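Local coordinates for protein oligopeptide ABC transporter OppAIV (PDB 4GL8) that probably binds oligopeptides outside the inner membrane of Borrelia burgdorferi and hands them to an ABC transporter for uptake, at residues A[140-143]-A[148-151]; A[116-121]-A[185-190]; A[191-196]-A[200-205]. All coordinates share one frame; numbering follows the deposited sequence.

Interaction 1. Residues A[140-143]-A[148-151]; sequences EEYF and NESE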
loop_
_atom_site.group_PDB
_atom_site.type_symbol
_atom_site.label_atom_id
_atom_site.label_comp_id
_atom_site.label_asym_id
_atom_site.label_seq_id
_atom_site.Cartn_x
_atom_site.Cartn_y
_atom_site.Cartn_z
ATOM N N GLU A 140 10.471 -1.380 -19.823
ATOM C CA GLU A 140 11.398 -0.290 -19.533
ATOM C C GLU A 140 11.890 0.412 -20.822
ATOM O O GLU A 140 11.999 1.635 -20.896
ATOM C CB GLU A 140 12.575 -0.835 -18.747
ATOM C CG GLU A 140 13.489 0.230 -18.197
ATOM C CD GLU A 140 14.579 -0.364 -17.340
ATOM O OE1 GLU A 140 14.750 -1.619 -17.358
ATOM O OE2 GLU A 140 15.269 0.430 -16.662
ATOM N N GLU A 141 12.157 -0.393 -21.834
ATOM C CA GLU A 141 12.670 0.089 -23.092
ATOM C C GLU A 141 11.573 0.827 -23.818
ATOM O O GLU A 141 11.794 1.903 -24.353
ATOM C CB GLU A 141 13.159 -1.084 -23.935
ATOM C CG GLU A 141 14.469 -1.672 -23.443
ATOM C CD GLU A 141 14.340 -2.752 -22.377
ATOM O OE1 GLU A 141 13.251 -2.954 -21.778
ATOM O OE2 GLU A 141 15.378 -3.389 -22.121
ATOM N N TYR A 142 10.375 0.266 -23.822
ATOM C CA TYR A 142 9.248 0.990 -24.368
ATOM C C TYR A 142 9.071 2.385 -23.700
ATOM O O TYR A 142 8.909 3.372 -24.380
ATOM C CB TYR A 142 7.967 0.160 -24.228
ATOM C CG TYR A 142 6.775 0.931 -24.713
ATOM C CD1 TYR A 142 6.565 1.114 -26.064
ATOM C CD2 TYR A 142 5.870 1.499 -23.813
ATOM C CE1 TYR A 142 5.482 1.831 -26.523
ATOM C CE2 TYR A 142 4.787 2.212 -24.256
ATOM C CZ TYR A 142 4.594 2.365 -25.610
ATOM O OH TYR A 142 3.548 3.092 -26.064
ATOM N N PHE A 143 9.089 2.427 -22.372
ATOM C CA PHE A 143 8.889 3.656 -21.586
ATOM C C PHE A 143 9.919 4.722 -21.891
ATOM O O PHE A 143 9.582 5.922 -21.948
ATOM C CB PHE A 143 8.922 3.305 -20.077
ATOM C CG PHE A 143 8.966 4.498 -19.139
ATOM C CD1 PHE A 143 10.178 5.045 -18.741
ATOM C CD2 PHE A 143 7.796 5.044 -18.630
ATOM C CE1 PHE A 143 10.223 6.130 -17.875
ATOM C CE2 PHE A 143 7.830 6.116 -17.755
ATOM C CZ PHE A 143 9.034 6.664 -17.376
ATOM N N ASN A 148 9.664 -0.477 -29.982
ATOM C CA ASN A 148 8.370 -0.342 -30.632
ATOM C C ASN A 148 7.291 -0.876 -29.687
ATOM O O ASN A 148 7.524 -1.826 -28.938
ATOM C CB ASN A 148 8.361 -1.149 -31.944
ATOM C CG ASN A 148 7.192 -0.803 -32.858
ATOM O OD1 ASN A 148 6.059 -1.267 -32.668
ATOM N ND2 ASN A 148 7.476 -0.017 -33.900
ATOM N N GLU A 149 6.129 -0.250 -29.732
ATOM C CA GLU A 149 4.902 -0.759 -29.127
ATOM C C GLU A 149 4.680 -2.265 -29.412
ATOM O O GLU A 149 4.248 -3.009 -28.548
ATOM C CB GLU A 149 3.744 0.045 -29.704
ATOM C CG GLU A 149 2.500 0.108 -28.878
ATOM C CD GLU A 149 1.338 0.761 -29.625
ATOM O OE1 GLU A 149 0.406 0.035 -30.041
ATOM O OE2 GLU A 149 1.362 2.004 -29.787
ATOM N N SER A 150 5.007 -2.709 -30.622
ATOM C CA SER A 150 4.820 -4.111 -31.018
ATOM C C SER A 150 5.779 -5.107 -30.291
ATOM O O SER A 150 5.451 -6.287 -30.170
ATOM C CB SER A 150 4.957 -4.260 -32.544
ATOM O OG SER A 150 6.327 -4.353 -32.908
ATOM N N GLU A 151 6.931 -4.605 -29.832
ATOM C CA GLU A 151 7.934 -5.387 -29.087
ATOM C C GLU A 151 7.687 -5.458 -27.578
ATOM O O GLU A 151 8.450 -6.103 -26.857
ATOM C CB GLU A 151 9.320 -4.783 -29.286
#

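Interaction 2. Residues A[116-121]-A[185-190]; sequences YLRILD and VPMHVI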
loop_
_atom_site.group_PDB
_atom_site.type_symbol
_atom_site.label_atom_id
_atom_site.label_comp_id
_atom_site.label_asym_id
_atom_site.label_seq_id
_atom_site.Cartn_x
_atom_site.Cartn_y
_atom_site.Cartn_z
ATOM N N TYR A 116 -2.525 -0.585 -20.600
ATOM C CA TYR A 116 -1.109 -0.703 -20.228
ATOM C C TYR A 116 -0.244 0.289 -20.939
ATOM O O TYR A 116 0.678 0.834 -20.320
ATOM C CB TYR A 116 -0.558 -2.111 -20.398
ATOM C CG TYR A 116 -1.039 -3.019 -19.299
ATOM C CD1 TYR A 116 -0.588 -2.864 -17.990
ATOM C CD2 TYR A 116 -1.946 -4.026 -19.551
ATOM C CE1 TYR A 116 -1.040 -3.704 -16.967
ATOM C CE2 TYR A 116 -2.390 -4.861 -18.539
ATOM C CZ TYR A 116 -1.935 -4.702 -17.259
ATOM O OH TYR A 116 -2.385 -5.551 -16.266
ATOM N N LEU A 117 -0.572 0.590 -22.192
ATOM C CA LEU A 117 0.181 1.634 -22.901
ATOM C C LEU A 117 0.110 3.017 -22.231
ATOM O O LEU A 117 1.108 3.734 -22.197
ATOM C CB LEU A 117 -0.241 1.745 -24.366
ATOM C CG LEU A 117 -0.033 0.538 -25.290
ATOM C CD1 LEU A 117 -0.526 0.932 -26.665
ATOM C CD2 LEU A 117 1.397 0.071 -25.376
ATOM N N ARG A 118 -1.052 3.402 -21.708
ATOM C CA ARG A 118 -1.167 4.666 -20.950
ATOM C C ARG A 118 -0.235 4.713 -19.727
ATOM O O ARG A 118 0.426 5.731 -19.520
ATOM C CB ARG A 118 -2.621 4.919 -20.510
ATOM C CG ARG A 118 -2.814 6.080 -19.520
ATOM C CD ARG A 118 -4.297 6.281 -19.219
ATOM N NE ARG A 118 -4.584 7.493 -18.463
ATOM C CZ ARG A 118 -4.892 7.557 -17.160
ATOM N NH1 ARG A 118 -4.942 6.457 -16.386
ATOM N NH2 ARG A 118 -5.157 8.750 -16.610
ATOM N N ILE A 119 -0.173 3.667 -18.896
ATOM C CA ILE A 119 0.663 3.775 -17.697
ATOM C C ILE A 119 2.149 3.772 -18.053
ATOM O O ILE A 119 2.962 4.276 -17.298
ATOM C CB ILE A 119 0.346 2.724 -16.613
ATOM C CG1 ILE A 119 1.034 3.101 -15.309
ATOM C CG2 ILE A 119 0.766 1.320 -17.055
ATOM C CD1 ILE A 119 0.573 2.264 -14.140
ATOM N N LEU A 120 2.486 3.245 -19.231
ATOM C CA LEU A 120 3.864 3.250 -19.721
ATOM C C LEU A 120 4.193 4.488 -20.532
ATOM O O LEU A 120 5.280 4.569 -21.113
ATOM C CB LEU A 120 4.134 1.995 -20.547
ATOM C CG LEU A 120 4.157 0.717 -19.701
ATOM C CD1 LEU A 120 3.957 -0.527 -20.558
ATOM C CD2 LEU A 120 5.464 0.622 -18.937
ATOM N N ASP A 121 3.259 5.442 -20.569
ATOM C CA ASP A 121 3.495 6.755 -21.120
ATOM C C ASP A 121 4.040 7.657 -20.025
ATOM O O ASP A 121 3.381 7.871 -19.012
ATOM C CB ASP A 121 2.188 7.363 -21.638
ATOM C CG ASP A 121 2.416 8.599 -22.520
ATOM O OD1 ASP A 121 3.515 9.218 -22.468
ATOM O OD2 ASP A 121 1.482 8.934 -23.281
ATOM N N VAL A 185 -8.001 0.135 -17.194
ATOM C CA VAL A 185 -8.887 1.299 -17.124
ATOM C C VAL A 185 -9.503 1.558 -18.495
ATOM O O VAL A 185 -8.947 1.127 -19.492
ATOM C CB VAL A 185 -8.140 2.553 -16.626
ATOM C CG1 VAL A 185 -7.761 2.390 -15.172
ATOM C CG2 VAL A 185 -6.906 2.824 -17.468
ATOM N N PRO A 186 -10.657 2.263 -18.547
ATOM C CA PRO A 186 -11.419 2.412 -19.807
ATOM C C PRO A 186 -10.884 3.493 -20.748
ATOM O O PRO A 186 -11.201 4.702 -20.610
ATOM C CB PRO A 186 -12.832 2.757 -19.332
ATOM C CG PRO A 186 -12.640 3.366 -17.980
ATOM C CD PRO A 186 -11.446 2.666 -17.375
ATOM N N MET A 187 -10.122 3.046 -21.735
ATOM C CA MET A 187 -9.400 3.972 -22.575
ATOM C C MET A 187 -10.288 4.830 -23.455
ATOM O O MET A 187 -9.939 5.959 -23.706
ATOM C CB MET A 187 -8.314 3.271 -23.382
ATOM C CG MET A 187 -7.096 2.926 -22.507
ATOM S SD MET A 187 -6.448 4.305 -21.529
ATOM C CE MET A 187 -5.732 5.313 -22.810
ATOM N N HIS A 188 -11.440 4.319 -23.878
ATOM C CA HIS A 188 -12.394 5.126 -24.664
ATOM C C HIS A 188 -12.870 6.374 -23.892
ATOM O O HIS A 188 -13.064 7.462 -24.471
ATOM C CB HIS A 188 -13.553 4.250 -25.222
ATOM C CG HIS A 188 -14.570 3.813 -24.201
ATOM N ND1 HIS A 188 -14.346 2.790 -23.304
ATOM C CD2 HIS A 188 -15.846 4.224 -23.989
ATOM C CE1 HIS A 188 -15.424 2.608 -22.568
ATOM N NE2 HIS A 188 -16.357 3.447 -22.982
ATOM N N VAL A 189 -12.971 6.229 -22.574
ATOM C CA VAL A 189 -13.477 7.291 -21.700
ATOM C C VAL A 189 -12.349 8.248 -21.290
ATOM O O VAL A 189 -12.540 9.452 -21.242
ATOM C CB VAL A 189 -14.193 6.670 -20.486
ATOM C CG1 VAL A 189 -14.313 7.645 -19.334
ATOM C CG2 VAL A 189 -15.555 6.116 -20.889
ATOM N N ILE A 190 -11.169 7.713 -21.028
ATOM C CA ILE A 190 -9.974 8.533 -20.779
ATOM C C ILE A 190 -9.618 9.373 -22.003
ATOM O O ILE A 190 -9.372 10.569 -21.905
ATOM C CB ILE A 190 -8.786 7.636 -20.390
ATOM C CG1 ILE A 190 -9.076 6.997 -19.024
ATOM C CG2 ILE A 190 -7.468 8.427 -20.408
ATOM C CD1 ILE A 190 -8.184 5.849 -18.635
#

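Interaction 3. Residues A[191-196]-A[200-205]; sequences EKYGQR and PENMVV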
loop_
_atom_site.group_PDB
_atom_site.type_symbol
_atom_site.label_atom_id
_atom_site.label_comp_id
_atom_site.label_asym_id
_atom_site.label_seq_id
_atom_site.Cartn_x
_atom_site.Cartn_y
_atom_site.Cartn_z
ATOM N N GLU A 191 -9.601 8.739 -23.163
ATOM C CA GLU A 191 -9.363 9.450 -24.425
ATOM C C GLU A 191 -10.267 10.678 -24.582
ATOM O O GLU A 191 -9.844 11.713 -25.033
ATOM C CB GLU A 191 -9.677 8.537 -25.585
ATOM C CG GLU A 191 -8.541 8.397 -26.531
ATOM C CD GLU A 191 -7.679 7.223 -26.158
ATOM O OE1 GLU A 191 -8.103 6.070 -26.450
ATOM O OE2 GLU A 191 -6.586 7.469 -25.596
ATOM N N LYS A 192 -11.527 10.508 -24.199
ATOM C CA LYS A 192 -12.557 11.503 -24.344
ATOM C C LYS A 192 -12.462 12.608 -23.288
ATOM O O LYS A 192 -12.392 13.788 -23.635
ATOM C CB LYS A 192 -13.895 10.780 -24.284
ATOM C CG LYS A 192 -15.124 11.628 -24.492
ATOM C CD LYS A 192 -16.218 10.819 -25.198
ATOM C CE LYS A 192 -17.617 11.150 -24.678
ATOM N NZ LYS A 192 -18.558 11.486 -25.795
ATOM N N TYR A 193 -12.405 12.208 -22.014
ATOM C CA TYR A 193 -12.533 13.118 -20.886
ATOM C C TYR A 193 -11.224 13.579 -20.271
ATOM O O TYR A 193 -11.228 14.526 -19.496
ATOM C CB TYR A 193 -13.431 12.485 -19.797
ATOM C CG TYR A 193 -14.858 12.365 -20.277
ATOM C CD1 TYR A 193 -15.691 13.490 -20.321
ATOM C CD2 TYR A 193 -15.363 11.151 -20.741
ATOM C CE1 TYR A 193 -16.990 13.400 -20.783
ATOM C CE2 TYR A 193 -16.663 11.048 -21.189
ATOM C CZ TYR A 193 -17.466 12.178 -21.216
ATOM O OH TYR A 193 -18.745 12.090 -21.698
ATOM N N GLY A 194 -10.115 12.913 -20.602
ATOM C CA GLY A 194 -8.811 13.233 -20.028
ATOM C C GLY A 194 -8.788 13.298 -18.498
ATOM O O GLY A 194 -9.289 12.401 -17.810
ATOM N N GLN A 195 -8.265 14.401 -17.967
ATOM C CA GLN A 195 -8.168 14.607 -16.508
ATOM C C GLN A 195 -9.516 14.558 -15.775
ATOM O O GLN A 195 -9.521 14.513 -14.563
ATOM C CB GLN A 195 -7.481 15.950 -16.190
ATOM N N ARG A 196 -10.644 14.586 -16.481
ATOM C CA ARG A 196 -11.954 14.574 -15.820
ATOM C C ARG A 196 -12.614 13.203 -15.836
ATOM O O ARG A 196 -13.759 13.068 -15.419
ATOM C CB ARG A 196 -12.886 15.604 -16.483
ATOM C CG ARG A 196 -12.377 17.059 -16.490
ATOM C CD ARG A 196 -13.056 17.921 -15.409
ATOM N NE ARG A 196 -12.857 17.274 -14.108
ATOM C CZ ARG A 196 -11.712 17.293 -13.421
ATOM N NH1 ARG A 196 -10.654 17.974 -13.857
ATOM N NH2 ARG A 196 -11.629 16.627 -12.284
ATOM N N PRO A 200 -17.733 11.531 -11.148
ATOM C CA PRO A 200 -18.935 10.674 -11.078
ATOM C C PRO A 200 -19.689 10.486 -12.413
ATOM O O PRO A 200 -20.051 9.344 -12.774
ATOM C CB PRO A 200 -19.809 11.408 -10.057
ATOM C CG PRO A 200 -18.797 12.015 -9.115
ATOM C CD PRO A 200 -17.618 12.414 -9.968
ATOM N N GLU A 201 -19.888 11.586 -13.138
ATOM C CA GLU A 201 -20.690 11.594 -14.350
ATOM C C GLU A 201 -19.957 10.972 -15.526
ATOM O O GLU A 201 -20.582 10.585 -16.506
ATOM C CB GLU A 201 -21.162 13.029 -14.690
ATOM C CG GLU A 201 -20.047 14.032 -14.973
ATOM C CD GLU A 201 -19.611 14.895 -13.764
ATOM O OE1 GLU A 201 -19.772 14.467 -12.564
ATOM O OE2 GLU A 201 -19.058 16.012 -14.035
ATOM N N ASN A 202 -18.638 10.842 -15.429
ATOM C CA ASN A 202 -17.850 10.280 -16.542
ATOM C C ASN A 202 -17.274 8.905 -16.293
ATOM O O ASN A 202 -17.124 8.122 -17.221
ATOM C CB ASN A 202 -16.714 11.218 -16.889
ATOM C CG ASN A 202 -17.201 12.606 -17.256
ATOM O OD1 ASN A 202 -18.204 12.770 -17.927
ATOM N ND2 ASN A 202 -16.481 13.603 -16.802
ATOM N N MET A 203 -16.929 8.602 -15.048
ATOM C CA MET A 203 -16.256 7.337 -14.770
ATOM C C MET A 203 -17.116 6.154 -15.206
ATOM O O MET A 203 -18.286 6.121 -14.909
ATOM C CB MET A 203 -15.955 7.195 -13.278
ATOM C CG MET A 203 -15.313 5.863 -12.979
ATOM S SD MET A 203 -14.828 5.677 -11.282
ATOM C CE MET A 203 -13.346 6.699 -11.218
ATOM N N VAL A 204 -16.536 5.188 -15.905
ATOM C CA VAL A 204 -17.227 3.931 -16.179
ATOM C C VAL A 204 -16.320 2.870 -15.648
ATOM O O VAL A 204 -15.118 3.073 -15.587
ATOM C CB VAL A 204 -17.508 3.689 -17.686
ATOM C CG1 VAL A 204 -18.410 4.787 -18.257
ATOM C CG2 VAL A 204 -16.212 3.548 -18.466
ATOM N N VAL A 205 -16.890 1.742 -15.240
ATOM C CA VAL A 205 -16.151 0.782 -14.420
ATOM C C VAL A 205 -16.436 -0.640 -14.883
ATOM O O VAL A 205 -17.383 -0.877 -15.630
ATOM C CB VAL A 205 -16.551 0.900 -12.920
ATOM C CG1 VAL A 205 -16.562 2.358 -12.460
ATOM C CG2 VAL A 205 -17.913 0.273 -12.663
HETATM O O HOH W 1 -19.834 10.897 -19.611
#

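Interaction 1. Residues A[140-143]-A[148-151]
Tyr142 meets Asn148 and Glu149 through one side of its ring, the CD1-CE1 side. The closest approach is Tyr142 CE1 to Glu149 CA, 3.7 Å, at a slant that is neither face nor edge. Next to it, Tyr142 CD1 lies 4.2 Å from Asn148 C, and that carbonyl carbon sits at the ring edge, close to the ring plane. The start of the Glu149 side chain adds the third touch, with CB 4.0 Å from Tyr142 CE1. What the ring feels is therefore mostly the backbone joining Asn148 to Glu149, with the first methylene of Glu149 beside it.

The torsions account for this. Tyr142 has CG trans to its backbone N (chi1 177°), which swings the ring off helix 139-143 toward the returning chain. Glu149 runs out extended past CG, so its carboxylate lies beyond the ring and reaches helix 109-119, where OE1 forms a salt bridge with Arg113. Leu117 of that same helix touches both Tyr142 and Glu149.

Behind the touching residues, the returning chain is shaped by an Asx turn. Asn148 OD1 accepts from Ser150 N at 2.7 Å, in the carbonyl plane and on a lone pair, with an N-H...O angle of 167°. Ser150 OG adds a weak bond to the same oxygen, and Glu151 N bonds to Asn148 O at 3.0 Å, closing the short 3-10 turn. The CA-CB bond of Asn148 points away from the helix, and its amide shapes the turn without touching the tyrosine.

No hydrogen bond crosses between the two segments. The contact is van der Waals packing of one side of the tyrosine ring on the backbone and first methylene of the turn, at the surface; its directional chemistry lies in the Asx turn and in the Glu149-Arg113 salt bridge, which ties the turn to helix 109-119.

Interaction 2. Residues A[116-121]-A[185-190]
This is a helix-to-helix packing contact, partly buried, in which Arg118 near the C-terminal end of helix 109-119 lies against Met187 and Ile190 in the first turn of helix 187-193, with Val185 just ahead of that turn. The segments are far apart in sequence, and no hydrogen bond joins them; the arginine's carbon chain and one guanidinium face do the touching.

Arg118 leaves its helix with CG trans to the backbone N (chi1 170°) and stays extended as far as NE, long enough to span the gap between the helices. Met187 meets the aliphatic stem: its SD is 3.7 Å from Arg118 CD, and its CE is 3.9 Å from Arg118 CB. Bends at chi2 and chi3 (-51° and -71°) fold the thioether back, bringing sulfur and methyl across the arginine methylenes at a slant. Ile190 takes the outer part with both branches. Its CG2 lies 3.6 Å from Arg118 NE, while its CD1 rests over one face of the guanidinium, 3.7 Å above the plane and toward the rim. Val185 CG2 comes in obliquely, 4.3 Å from Arg118 NH1.

The charged end is satisfied from another part of the chain: NH2 forms a salt bridge with Asp44 and NH1 a hydrogen bond with Gln46. These bonds probably fix the rotation of the guanidinium, so that it offers a flat face to Ile190. Pro186, at the N-cap position of helix 187-193, accepts through its O from both Val189 N and Ile190 N, which sets the first turn and with it the placing of Met187 and Ile190.

The result is nonpolar packing of an arginine stem between two helices distant in sequence, joining helix 109-119 to the first turn of helix 187-193 in this solute-binding family 5 protein.

Interaction 3. Residues A[191-196]-A[200-205]
Tyr193 and Asn202 face each other because each has CG trans to its own carbonyl carbon, which turns ring and amide into the gap between the end of helix 187-193 and the loop that follows. The two flat groups stack there with planes only 20° apart. Asn202 OD1 stands over one face of the Tyr193 ring, 3.2 Å above its plane and toward the rim, where CE1 is the nearest ring atom. Asn202 CB also sits over the ring as a CH-pi contact, 4.0 Å from the centroid and 11° off the normal. On the opposite face lies Lys192 CG, so the ring is sandwiched between the lysine stem and the amide.

The other branch of the amide reaches past the ring. Asn202 ND2 donates to Arg196 O at 3.1 Å with an N-H...O angle of 170°. This bond is nearly straight, and the acceptor lies close to the amide plane, but the donor sits well above the carbonyl plane of Arg196, off its lone pairs. A water molecule joins the remaining polar ends: it is 2.6 Å from Tyr193 OH and donates to Asn202 OD1 at 3.0 Å. With its NH2 on a backbone carbonyl and its oxygen on a water, the amide probably has its rotation over the ring fixed by the two bonds.

The backbone prepares the site. Gly194 is the first residue past the helix to leave helical phi/psi, and its phi is positive; Arg196 N bonds to Tyr193 O, bringing Arg196 O within reach of Asn202 ND2. The Arg196 side chain is engaged in a salt bridge with Asp199, between the two segments.

Asn202 thus closes the loop between helix 187-193 and strand 209-215 at the surface, through a side-chain to main-chain hydrogen bond and an amide-ring stack.

In the fold
Along the chain, interaction 1 is nested inside the long loop closed by interaction 2, and interaction 3 follows both. Interactions 1 and 2 have centres about 15 Å apart and touch where Leu117 and Leu120 of segment 116-121 pack on Tyr142, Phe143 and Glu149. Interactions 2 and 3, with centres about 12 Å apart, share helix 187-193, with Pro186 and Val189 resting against the chain at Asn202 and Val204. Interactions 1 and 3, centres about 27 Å apart, do not meet, so interaction 2 bridges them. Together they form a continuous chain of packing that joins helices 139-143, 109-119 and 187-193 on one side of the molecule, with a surface loop at either end.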